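Local coordinates for protein glutathione synthetase-like effector 30 (Gpa-GSS30-apo) (Globodera pallida, PDB 5OET) that is an effector of a plant-parasitic nematode from the glutathione synthetase family, probably descended from a housekeeping enzyme that makes glutathione from gamma-glutamylcysteine and glycine using ATP, at residues 189-194 and 476-481; 160-165 and 234-239; 114-119 and 488-493. All coordinates share one frame; numbering follows the deposited sequence.

From the N terminus the chain first supplies helix 98-119, whose last turns, 114-119, meet 488-493: contact 3 closes this longest loop, and contacts 1 and 2 are nested inside it. Strand 160-173 follows, then the loop holding 189-194, then helix 225-240; contact 2 (160-165 with 234-239) closes a short loop across that run. Contact 1 sends 189-194 onward to 476-481, so it crosses contact 2. Strand 469-484 links all three: Cys-480 is joined by a disulfide to Cys-164 of contact 2, while Leu-481 packs against Phe-116, Val-490 and Phe-493 of contact 3. Together they tie helices 98-119 and 225-240 to one sheet.

Contact 1: 189-194 and 476-481; sequences GAIGSF and GIFGCL
Phe-478 makes this a buried apolar contact close to the centre of the chain, its ring rising from strand 469-484 into the loop that carries Ile-191, Gly-192, Ser-193 and Phe-194 between a strand and helix 196-210. With CG1 beside the backbone N (chi1 -73°), Ile-191 CG2 takes the anti place and comes to the ring's edge, 3.7 Å from Phe-478 CE1. The same methyl lies over one face of the Phe-194 ring, so it touches both aromatics. Those two rings meet obliquely, their planes 39° apart and the Phe-194 CE1 to Phe-478 CD1 distance 3.9 Å. Strand 469-484 runs between strands 160-173 and 490-504 in the large mixed sheet of this glutathione synthetase-like fold, and a flat phenylalanine can cover that sheet without a polar group to satisfy. The Gly-192 carbonyl O sits in the plane of the Phe-478 ring, 3.7 Å from its CZ, where the weakly positive C-H rim suits an oxygen. Arg-166 also donates to Gly-192 O, Arg-314 to Ile-191 O and Thr-197 to Ser-193 O, while Glu-261 accepts from Ser-193 N.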
loop_
_atom_site.group_PDB
_atom_site.type_symbol
_atom_site.label_atom_id
_atom_site.label_comp_id
_atom_site.label_asym_id
_atom_site.label_seq_id
_atom_site.Cartn_x
_atom_site.Cartn_y
_atom_site.Cartn_z
ATOM N N GLY A 189 -12.978 -11.104 -18.831
ATOM C CA GLY A 189 -12.613 -9.803 -19.366
ATOM C C GLY A 189 -12.143 -8.875 -18.273
ATOM O O GLY A 189 -11.221 -9.216 -17.535
ATOM N N ALA A 190 -12.761 -7.704 -18.156
ATOM C CA ALA A 190 -12.236 -6.657 -17.274
ATOM C C ALA A 190 -12.625 -6.976 -15.846
ATOM O O ALA A 190 -13.525 -6.372 -15.269
ATOM C CB ALA A 190 -12.735 -5.278 -17.691
ATOM N N ILE A 191 -11.903 -7.931 -15.285
ATOM C CA ILE A 191 -12.246 -8.528 -14.016
ATOM C C ILE A 191 -11.718 -7.681 -12.872
ATOM O O ILE A 191 -10.539 -7.330 -12.851
ATOM C CB ILE A 191 -11.665 -9.963 -13.924
ATOM C CG1 ILE A 191 -12.465 -10.900 -14.831
ATOM C CG2 ILE A 191 -11.728 -10.510 -12.501
ATOM C CD1 ILE A 191 -11.707 -12.169 -15.188
ATOM N N GLY A 192 -12.586 -7.408 -11.898
ATOM C CA GLY A 192 -12.175 -6.776 -10.652
ATOM C C GLY A 192 -11.473 -7.711 -9.682
ATOM O O GLY A 192 -11.656 -8.920 -9.715
ATOM N N SER A 193 -10.660 -7.111 -8.819
ATOM C CA SER A 193 -10.067 -7.723 -7.618
ATOM C C SER A 193 -8.914 -8.719 -7.794
ATOM O O SER A 193 -8.655 -9.514 -6.899
ATOM C CB SER A 193 -11.158 -8.329 -6.745
ATOM O OG SER A 193 -12.213 -7.396 -6.593
ATOM N N PHE A 194 -8.179 -8.652 -8.899
ATOM C CA PHE A 194 -6.905 -9.376 -8.971
ATOM C C PHE A 194 -5.879 -8.926 -7.894
ATOM O O PHE A 194 -5.241 -9.765 -7.220
ATOM C CB PHE A 194 -6.258 -9.205 -10.341
ATOM C CG PHE A 194 -6.904 -9.996 -11.431
ATOM C CD1 PHE A 194 -7.036 -11.371 -11.333
ATOM C CD2 PHE A 194 -7.311 -9.380 -12.590
ATOM C CE1 PHE A 194 -7.608 -12.108 -12.352
ATOM C CE2 PHE A 194 -7.881 -10.115 -13.615
ATOM C CZ PHE A 194 -8.034 -11.481 -13.491
ATOM N N GLY A 476 -16.124 -15.573 -4.645
ATOM C CA GLY A 476 -15.634 -15.537 -6.030
ATOM C C GLY A 476 -14.395 -16.398 -6.173
ATOM O O GLY A 476 -13.419 -16.187 -5.460
ATOM N N ILE A 477 -14.424 -17.372 -7.071
ATOM C CA ILE A 477 -13.252 -18.187 -7.327
ATOM C C ILE A 477 -12.594 -17.769 -8.641
ATOM O O ILE A 477 -13.229 -17.839 -9.694
ATOM C CB ILE A 477 -13.622 -19.672 -7.419
ATOM C CG1 ILE A 477 -14.292 -20.152 -6.128
ATOM C CG2 ILE A 477 -12.389 -20.505 -7.736
ATOM C CD1 ILE A 477 -13.444 -20.033 -4.878
ATOM N N PHE A 478 -11.323 -17.380 -8.570
ATOM C CA PHE A 478 -10.511 -17.076 -9.749
ATOM C C PHE A 478 -9.805 -18.286 -10.346
ATOM O O PHE A 478 -9.286 -19.112 -9.622
ATOM C CB PHE A 478 -9.413 -16.077 -9.386
ATOM C CG PHE A 478 -9.921 -14.729 -9.010
ATOM C CD1 PHE A 478 -10.146 -13.767 -9.979
ATOM C CD2 PHE A 478 -10.156 -14.414 -7.681
ATOM C CE1 PHE A 478 -10.597 -12.506 -9.641
ATOM C CE2 PHE A 478 -10.626 -13.154 -7.332
ATOM C CZ PHE A 478 -10.843 -12.193 -8.311
ATOM N N GLY A 479 -9.747 -18.345 -11.672
ATOM C CA GLY A 479 -8.855 -19.268 -12.389
ATOM C C GLY A 479 -8.562 -18.810 -13.814
ATOM O O GLY A 479 -9.414 -18.193 -14.456
ATOM N N CYS A 480 -7.363 -19.110 -14.306
ATOM C CA CYS A 480 -6.995 -18.762 -15.683
ATOM C C CYS A 480 -6.524 -19.946 -16.492
ATOM O O CYS A 480 -5.943 -20.876 -15.971
ATOM C CB CYS A 480 -5.894 -17.700 -15.749
ATOM S SG CYS A 480 -6.222 -16.187 -14.856
ATOM N N LEU A 481 -6.736 -19.815 -17.792
ATOM C CA LEU A 481 -6.295 -20.743 -18.826
ATOM C C LEU A 481 -5.345 -20.040 -19.781
ATOM O O LEU A 481 -5.395 -18.815 -19.953
ATOM C CB LEU A 481 -7.484 -21.142 -19.697
ATOM C CG LEU A 481 -8.306 -22.349 -19.396
ATOM C CD1 LEU A 481 -9.219 -22.661 -20.577
ATOM C CD2 LEU A 481 -7.351 -23.473 -19.117
#

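Contact 2: 160-165 and 234-239; sequences VAMFCQ and YQAWLE
Met-162 and Ala-236 form the closest meeting of 160-165 with 234-239, Met-162 SD lying 4.1 Å from Ala-236 CB. The methionine reaches the helix with an extended chain: CG is anti to the backbone N (chi1 171°) and the following torsions are also near 180°, which carries the sulfur well out from the sheet. Alanine suits the other side, since a single methyl lets the two backbones come to 6.8 Å between Met-162 CA and Ala-236 CA. Two residues back along the strand, on the same side, Val-160 turns its CG1 to the CB of Glu-239 at 4.4 Å. This touch is looser and nearer the surface: only the aliphatic root of the glutamate faces the valine, and its carboxylate is carried away. Ala-236 and Glu-239, three residues apart, share one side of the helix and so match the alternating strand residues.

Around this first shell, Ile-336 touches Val-160, Met-162 and Ala-236, adding apolar bulk where strand and helix meet. Leu-482 of the adjoining strand does likewise for Met-162, Gln-235 and Glu-239. The strand itself is fixed by backbone bonds from Ala-161 and Phe-163 to strand 469-484, and from Met-162 to Lys-337. Cys-164, two residues on from Met-162, is cross-linked by a disulfide to Cys-480 of that adjoining strand, which also touches helix 225-240. The helix is steadied on a different side, where Tyr-234 and Trp-237 pack on Ile-277 and the indole NE1 bonds to Ala-245 O. Strand alternation sends Phe-163 and Gln-165 to the other face of the sheet, against Tyr-115. The result is a largely antiparallel mixed sheet with a helix on either face, helix 225-240 on one and helix 98-119 on the other.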
loop_
_atom_site.group_PDB
_atom_site.type_symbol
_atom_site.label_atom_id
_atom_site.label_comp_id
_atom_site.label_asym_id
_atom_site.label_seq_id
_atom_site.Cartn_x
_atom_site.Cartn_y
_atom_site.Cartn_z
ATOM N N VAL A 160 -4.045 -18.565 -29.987
ATOM C CA VAL A 160 -3.804 -18.634 -28.544
ATOM C C VAL A 160 -4.545 -17.508 -27.831
ATOM O O VAL A 160 -4.303 -16.328 -28.085
ATOM C CB VAL A 160 -2.295 -18.600 -28.195
ATOM C CG1 VAL A 160 -2.081 -18.515 -26.688
ATOM C CG2 VAL A 160 -1.602 -19.830 -28.759
ATOM N N ALA A 161 -5.436 -17.914 -26.936
ATOM C CA ALA A 161 -6.197 -17.019 -26.079
ATOM C C ALA A 161 -5.744 -17.234 -24.659
ATOM O O ALA A 161 -5.368 -18.333 -24.283
ATOM C CB ALA A 161 -7.694 -17.306 -26.204
ATOM N N MET A 162 -5.775 -16.157 -23.895
ATOM C CA MET A 162 -5.595 -16.170 -22.448
ATOM C C MET A 162 -6.970 -15.947 -21.869
ATOM O O MET A 162 -7.658 -15.026 -22.270
ATOM C CB MET A 162 -4.680 -15.041 -22.024
ATOM C CG MET A 162 -4.605 -14.825 -20.533
ATOM S SD MET A 162 -3.259 -13.694 -20.197
ATOM C CE MET A 162 -3.744 -13.155 -18.561
ATOM N N PHE A 163 -7.373 -16.786 -20.927
ATOM C CA PHE A 163 -8.759 -16.815 -20.493
ATOM C C PHE A 163 -8.806 -16.904 -18.978
ATOM O O PHE A 163 -8.457 -17.936 -18.415
ATOM C CB PHE A 163 -9.450 -17.985 -21.185
ATOM C CG PHE A 163 -10.799 -18.311 -20.643
ATOM C CD1 PHE A 163 -11.713 -17.307 -20.331
ATOM C CD2 PHE A 163 -11.170 -19.642 -20.458
ATOM C CE1 PHE A 163 -12.965 -17.625 -19.824
ATOM C CE2 PHE A 163 -12.416 -19.973 -19.958
ATOM C CZ PHE A 163 -13.316 -18.970 -19.638
ATOM N N CYS A 164 -9.183 -15.797 -18.341
ATOM C CA CYS A 164 -9.271 -15.692 -16.885
ATOM C C CYS A 164 -10.748 -15.500 -16.530
ATOM O O CYS A 164 -11.457 -14.724 -17.175
ATOM C CB CYS A 164 -8.425 -14.518 -16.340
ATOM S SG CYS A 164 -6.599 -14.727 -16.288
ATOM N N GLN A 165 -11.194 -16.217 -15.496
ATOM C CA GLN A 165 -12.595 -16.247 -15.095
ATOM C C GLN A 165 -12.705 -16.033 -13.606
ATOM O O GLN A 165 -11.812 -16.418 -12.869
ATOM C CB GLN A 165 -13.198 -17.592 -15.469
ATOM C CG GLN A 165 -14.704 -17.635 -15.691
ATOM C CD GLN A 165 -15.187 -19.049 -15.972
ATOM O OE1 GLN A 165 -15.031 -19.933 -15.141
ATOM N NE2 GLN A 165 -15.763 -19.273 -17.151
ATOM N N TYR A 234 2.879 -13.836 -18.079
ATOM C CA TYR A 234 4.220 -14.315 -18.415
ATOM C C TYR A 234 4.186 -15.513 -19.375
ATOM O O TYR A 234 4.933 -15.541 -20.349
ATOM C CB TYR A 234 4.975 -14.704 -17.148
ATOM C CG TYR A 234 6.395 -15.194 -17.386
ATOM C CD1 TYR A 234 7.371 -14.325 -17.795
ATOM C CD2 TYR A 234 6.758 -16.520 -17.172
ATOM C CE1 TYR A 234 8.687 -14.741 -17.975
ATOM C CE2 TYR A 234 8.055 -16.949 -17.395
ATOM C CZ TYR A 234 9.011 -16.052 -17.795
ATOM O OH TYR A 234 10.282 -16.482 -17.989
ATOM N N GLN A 235 3.331 -16.498 -19.097
ATOM C CA GLN A 235 3.183 -17.645 -19.984
ATOM C C GLN A 235 2.607 -17.233 -21.340
ATOM O O GLN A 235 2.994 -17.801 -22.333
ATOM C CB GLN A 235 2.309 -18.746 -19.375
ATOM C CG GLN A 235 2.895 -19.429 -18.159
ATOM C CD GLN A 235 4.130 -20.229 -18.475
ATOM O OE1 GLN A 235 4.166 -20.995 -19.431
ATOM N NE2 GLN A 235 5.160 -20.049 -17.672
ATOM N N ALA A 236 1.699 -16.260 -21.381
ATOM C CA ALA A 236 1.196 -15.734 -22.660
ATOM C C ALA A 236 2.295 -15.044 -23.477
ATOM O O ALA A 236 2.432 -15.272 -24.687
ATOM C CB ALA A 236 0.025 -14.792 -22.445
ATOM N N TRP A 237 3.077 -14.207 -22.809
ATOM C CA TRP A 237 4.216 -13.553 -23.428
ATOM C C TRP A 237 5.157 -14.591 -24.038
ATOM O O TRP A 237 5.544 -14.467 -25.190
ATOM C CB TRP A 237 4.948 -12.725 -22.382
ATOM C CG TRP A 237 6.043 -11.908 -22.914
ATOM C CD1 TRP A 237 5.938 -10.723 -23.576
ATOM C CD2 TRP A 237 7.435 -12.202 -22.826
ATOM N NE1 TRP A 237 7.185 -10.259 -23.902
ATOM C CE2 TRP A 237 8.122 -11.148 -23.445
ATOM C CE3 TRP A 237 8.171 -13.255 -22.275
ATOM C CZ2 TRP A 237 9.506 -11.121 -23.537
ATOM C CZ3 TRP A 237 9.538 -13.222 -22.359
ATOM C CH2 TRP A 237 10.196 -12.165 -22.986
ATOM N N LEU A 238 5.490 -15.632 -23.277
ATOM C CA LEU A 238 6.309 -16.725 -23.799
ATOM C C LEU A 238 5.703 -17.440 -25.012
ATOM O O LEU A 238 6.433 -17.757 -25.945
ATOM C CB LEU A 238 6.611 -17.755 -22.716
ATOM C CG LEU A 238 7.551 -17.378 -21.576
ATOM C CD1 LEU A 238 7.620 -18.539 -20.585
ATOM C CD2 LEU A 238 8.937 -17.044 -22.106
ATOM N N GLU A 239 4.393 -17.698 -25.009
ATOM C CA GLU A 239 3.755 -18.339 -26.172
ATOM C C GLU A 239 3.812 -17.469 -27.436
ATOM O O GLU A 239 3.783 -17.988 -28.534
ATOM C CB GLU A 239 2.293 -18.723 -25.923
ATOM C CG GLU A 239 1.948 -19.547 -24.676
ATOM C CD GLU A 239 3.019 -20.540 -24.179
ATOM O OE1 GLU A 239 3.474 -21.428 -24.962
ATOM O OE2 GLU A 239 3.388 -20.448 -22.971
#

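Contact 3: 114-119 and 488-493; sequences LYFRAS and GKVSYF
Phe-116 points from the last turn of helix 98-119 at the turn 488-489 and Val-490 beyond it, meeting them with one corner of its ring. With chi1 at 176° the ring is swung out opposite the backbone N, away from the helix. The ring edge is then presented to the Gly-488 carbonyl, with Phe-116 CE2 3.6 Å from Gly-488 O and the oxygen near the ring plane. The same corner receives Val-490: CG2 of the valine stands 3.8 Å from Phe-116 CE2 in an oblique approach, and the two side chains run past each other in opposite senses. Val-490 uses both branches, for its other methyl, CG1, lies over a face of the Phe-493 ring, itself in a cation-pi contact with Lys-109. Branching at CB thus lets one small residue serve two aromatics, whereas Lys-489 between it and the glycine points outward and is exposed, a place that suits a charged side chain.

Glycine suits its place because the phi of Gly-488 is positive (79°). Together with Lys-489 it faces Asn-484 in a G1 beta bulge at the turn of the hairpin formed by strands 469-484 and 490-504. A classic bulge follows, Ser-491 and Tyr-492 both facing Leu-482. On the helix side, Tyr-115 O is gripped twice, by Ser-119 N and Ser-119 OG, which come from opposite faces of the carbonyl plane. Arg-117 bonds through NH1 to Phe-364 O. Leu-481 and Phe-163 also pack on Phe-116. Across the two segments the attraction is probably mainly dispersion, perhaps with a weak electrostatic pull between the C-H edge and the Gly-488 oxygen, so shape fit probably matters more here than bond direction.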
loop_
_atom_site.group_PDB
_atom_site.type_symbol
_atom_site.label_atom_id
_atom_site.label_comp_id
_atom_site.label_asym_id
_atom_site.label_seq_id
_atom_site.Cartn_x
_atom_site.Cartn_y
_atom_site.Cartn_z
ATOM N N LEU A 114 -15.384 -25.733 -19.624
ATOM C CA LEU A 114 -16.696 -25.644 -20.299
ATOM C C LEU A 114 -16.855 -24.362 -21.129
ATOM O O LEU A 114 -17.301 -24.409 -22.254
ATOM C CB LEU A 114 -17.819 -25.730 -19.273
ATOM C CG LEU A 114 -19.229 -25.392 -19.741
ATOM C CD1 LEU A 114 -19.663 -26.341 -20.837
ATOM C CD2 LEU A 114 -20.211 -25.444 -18.589
ATOM N N TYR A 115 -16.527 -23.213 -20.553
ATOM C CA TYR A 115 -16.676 -21.948 -21.251
ATOM C C TYR A 115 -15.612 -21.764 -22.334
ATOM O O TYR A 115 -15.881 -21.141 -23.360
ATOM C CB TYR A 115 -16.655 -20.780 -20.260
ATOM C CG TYR A 115 -17.945 -20.652 -19.517
ATOM C CD1 TYR A 115 -19.019 -19.994 -20.075
ATOM C CD2 TYR A 115 -18.099 -21.218 -18.266
ATOM C CE1 TYR A 115 -20.219 -19.895 -19.398
ATOM C CE2 TYR A 115 -19.294 -21.132 -17.574
ATOM C CZ TYR A 115 -20.349 -20.468 -18.142
ATOM O OH TYR A 115 -21.514 -20.397 -17.434
ATOM N N PHE A 116 -14.417 -22.312 -22.120
ATOM C CA PHE A 116 -13.385 -22.297 -23.146
ATOM C C PHE A 116 -13.824 -23.053 -24.389
ATOM O O PHE A 116 -13.721 -22.540 -25.477
ATOM C CB PHE A 116 -12.076 -22.880 -22.611
ATOM C CG PHE A 116 -10.999 -22.976 -23.648
ATOM C CD1 PHE A 116 -10.568 -21.836 -24.296
ATOM C CD2 PHE A 116 -10.442 -24.200 -24.000
ATOM C CE1 PHE A 116 -9.593 -21.908 -25.278
ATOM C CE2 PHE A 116 -9.455 -24.279 -24.957
ATOM C CZ PHE A 116 -9.034 -23.131 -25.604
ATOM N N ARG A 117 -14.327 -24.263 -24.203
ATOM C CA ARG A 117 -14.768 -25.140 -25.299
ATOM C C ARG A 117 -16.029 -24.656 -26.000
ATOM O O ARG A 117 -16.162 -24.799 -27.211
ATOM C CB ARG A 117 -14.978 -26.551 -24.778
ATOM C CG ARG A 117 -13.680 -27.227 -24.391
ATOM C CD ARG A 117 -13.907 -28.568 -23.697
ATOM N NE ARG A 117 -12.677 -29.077 -23.100
ATOM C CZ ARG A 117 -12.552 -30.237 -22.450
ATOM N NH1 ARG A 117 -13.591 -31.055 -22.291
ATOM N NH2 ARG A 117 -11.365 -30.585 -21.945
ATOM N N ALA A 118 -16.954 -24.090 -25.241
ATOM C CA ALA A 118 -18.090 -23.376 -25.825
ATOM C C ALA A 118 -17.656 -22.177 -26.666
ATOM O O ALA A 118 -18.265 -21.888 -27.681
ATOM C CB ALA A 118 -19.025 -22.912 -24.737
ATOM N N SER A 119 -16.614 -21.481 -26.223
ATOM C CA SER A 119 -16.045 -20.341 -26.952
ATOM C C SER A 119 -15.298 -20.715 -28.234
ATOM O O SER A 119 -15.200 -19.901 -29.147
ATOM C CB SER A 119 -15.141 -19.527 -26.026
ATOM O OG SER A 119 -15.890 -19.057 -24.917
ATOM N N GLY A 488 -8.516 -26.370 -29.585
ATOM C CA GLY A 488 -9.216 -26.556 -28.303
ATOM C C GLY A 488 -8.359 -27.202 -27.215
ATOM O O GLY A 488 -8.886 -27.643 -26.199
ATOM N N LYS A 489 -7.040 -27.235 -27.425
ATOM C CA LYS A 489 -6.084 -27.756 -26.462
ATOM C C LYS A 489 -5.684 -26.663 -25.491
ATOM O O LYS A 489 -5.485 -25.519 -25.892
ATOM C CB LYS A 489 -4.807 -28.231 -27.194
ATOM C CG LYS A 489 -3.879 -29.149 -26.376
ATOM C CD LYS A 489 -2.378 -28.793 -26.433
ATOM C CE LYS A 489 -1.725 -29.222 -27.740
ATOM N NZ LYS A 489 -1.483 -30.695 -27.822
ATOM N N VAL A 490 -5.523 -27.033 -24.226
ATOM C CA VAL A 490 -5.066 -26.129 -23.174
ATOM C C VAL A 490 -3.612 -26.451 -22.846
ATOM O O VAL A 490 -3.268 -27.603 -22.642
ATOM C CB VAL A 490 -5.936 -26.290 -21.919
ATOM C CG1 VAL A 490 -5.339 -25.559 -20.721
ATOM C CG2 VAL A 490 -7.356 -25.826 -22.208
ATOM N N SER A 491 -2.768 -25.427 -22.798
ATOM C CA SER A 491 -1.338 -25.580 -22.492
ATOM C C SER A 491 -0.961 -25.146 -21.077
ATOM O O SER A 491 0.108 -25.493 -20.584
ATOM C CB SER A 491 -0.517 -24.786 -23.498
ATOM O OG SER A 491 -0.888 -23.423 -23.475
ATOM N N TYR A 492 -1.824 -24.381 -20.423
ATOM C CA TYR A 492 -1.511 -23.867 -19.116
ATOM C C TYR A 492 -2.782 -23.656 -18.292
ATOM O O TYR A 492 -3.730 -23.018 -18.775
ATOM C CB TYR A 492 -0.745 -22.562 -19.273
ATOM C CG TYR A 492 -0.346 -21.963 -17.967
ATOM C CD1 TYR A 492 0.708 -22.492 -17.251
ATOM C CD2 TYR A 492 -1.046 -20.874 -17.430
ATOM C CE1 TYR A 492 1.091 -21.956 -16.041
ATOM C CE2 TYR A 492 -0.679 -20.327 -16.207
ATOM C CZ TYR A 492 0.397 -20.874 -15.516
ATOM O OH TYR A 492 0.791 -20.353 -14.299
ATOM N N PHE A 493 -2.799 -24.222 -17.076
ATOM C CA PHE A 493 -3.784 -23.884 -16.036
ATOM C C PHE A 493 -3.089 -23.144 -14.889
ATOM O O PHE A 493 -2.149 -23.678 -14.295
ATOM C CB PHE A 493 -4.434 -25.138 -15.453
ATOM C CG PHE A 493 -5.315 -25.896 -16.420
ATOM C CD1 PHE A 493 -6.649 -25.544 -16.592
ATOM C CD2 PHE A 493 -4.825 -27.008 -17.107
ATOM C CE1 PHE A 493 -7.463 -26.244 -17.455
ATOM C CE2 PHE A 493 -5.640 -27.723 -17.970
ATOM C CZ PHE A 493 -6.962 -27.334 -18.143
#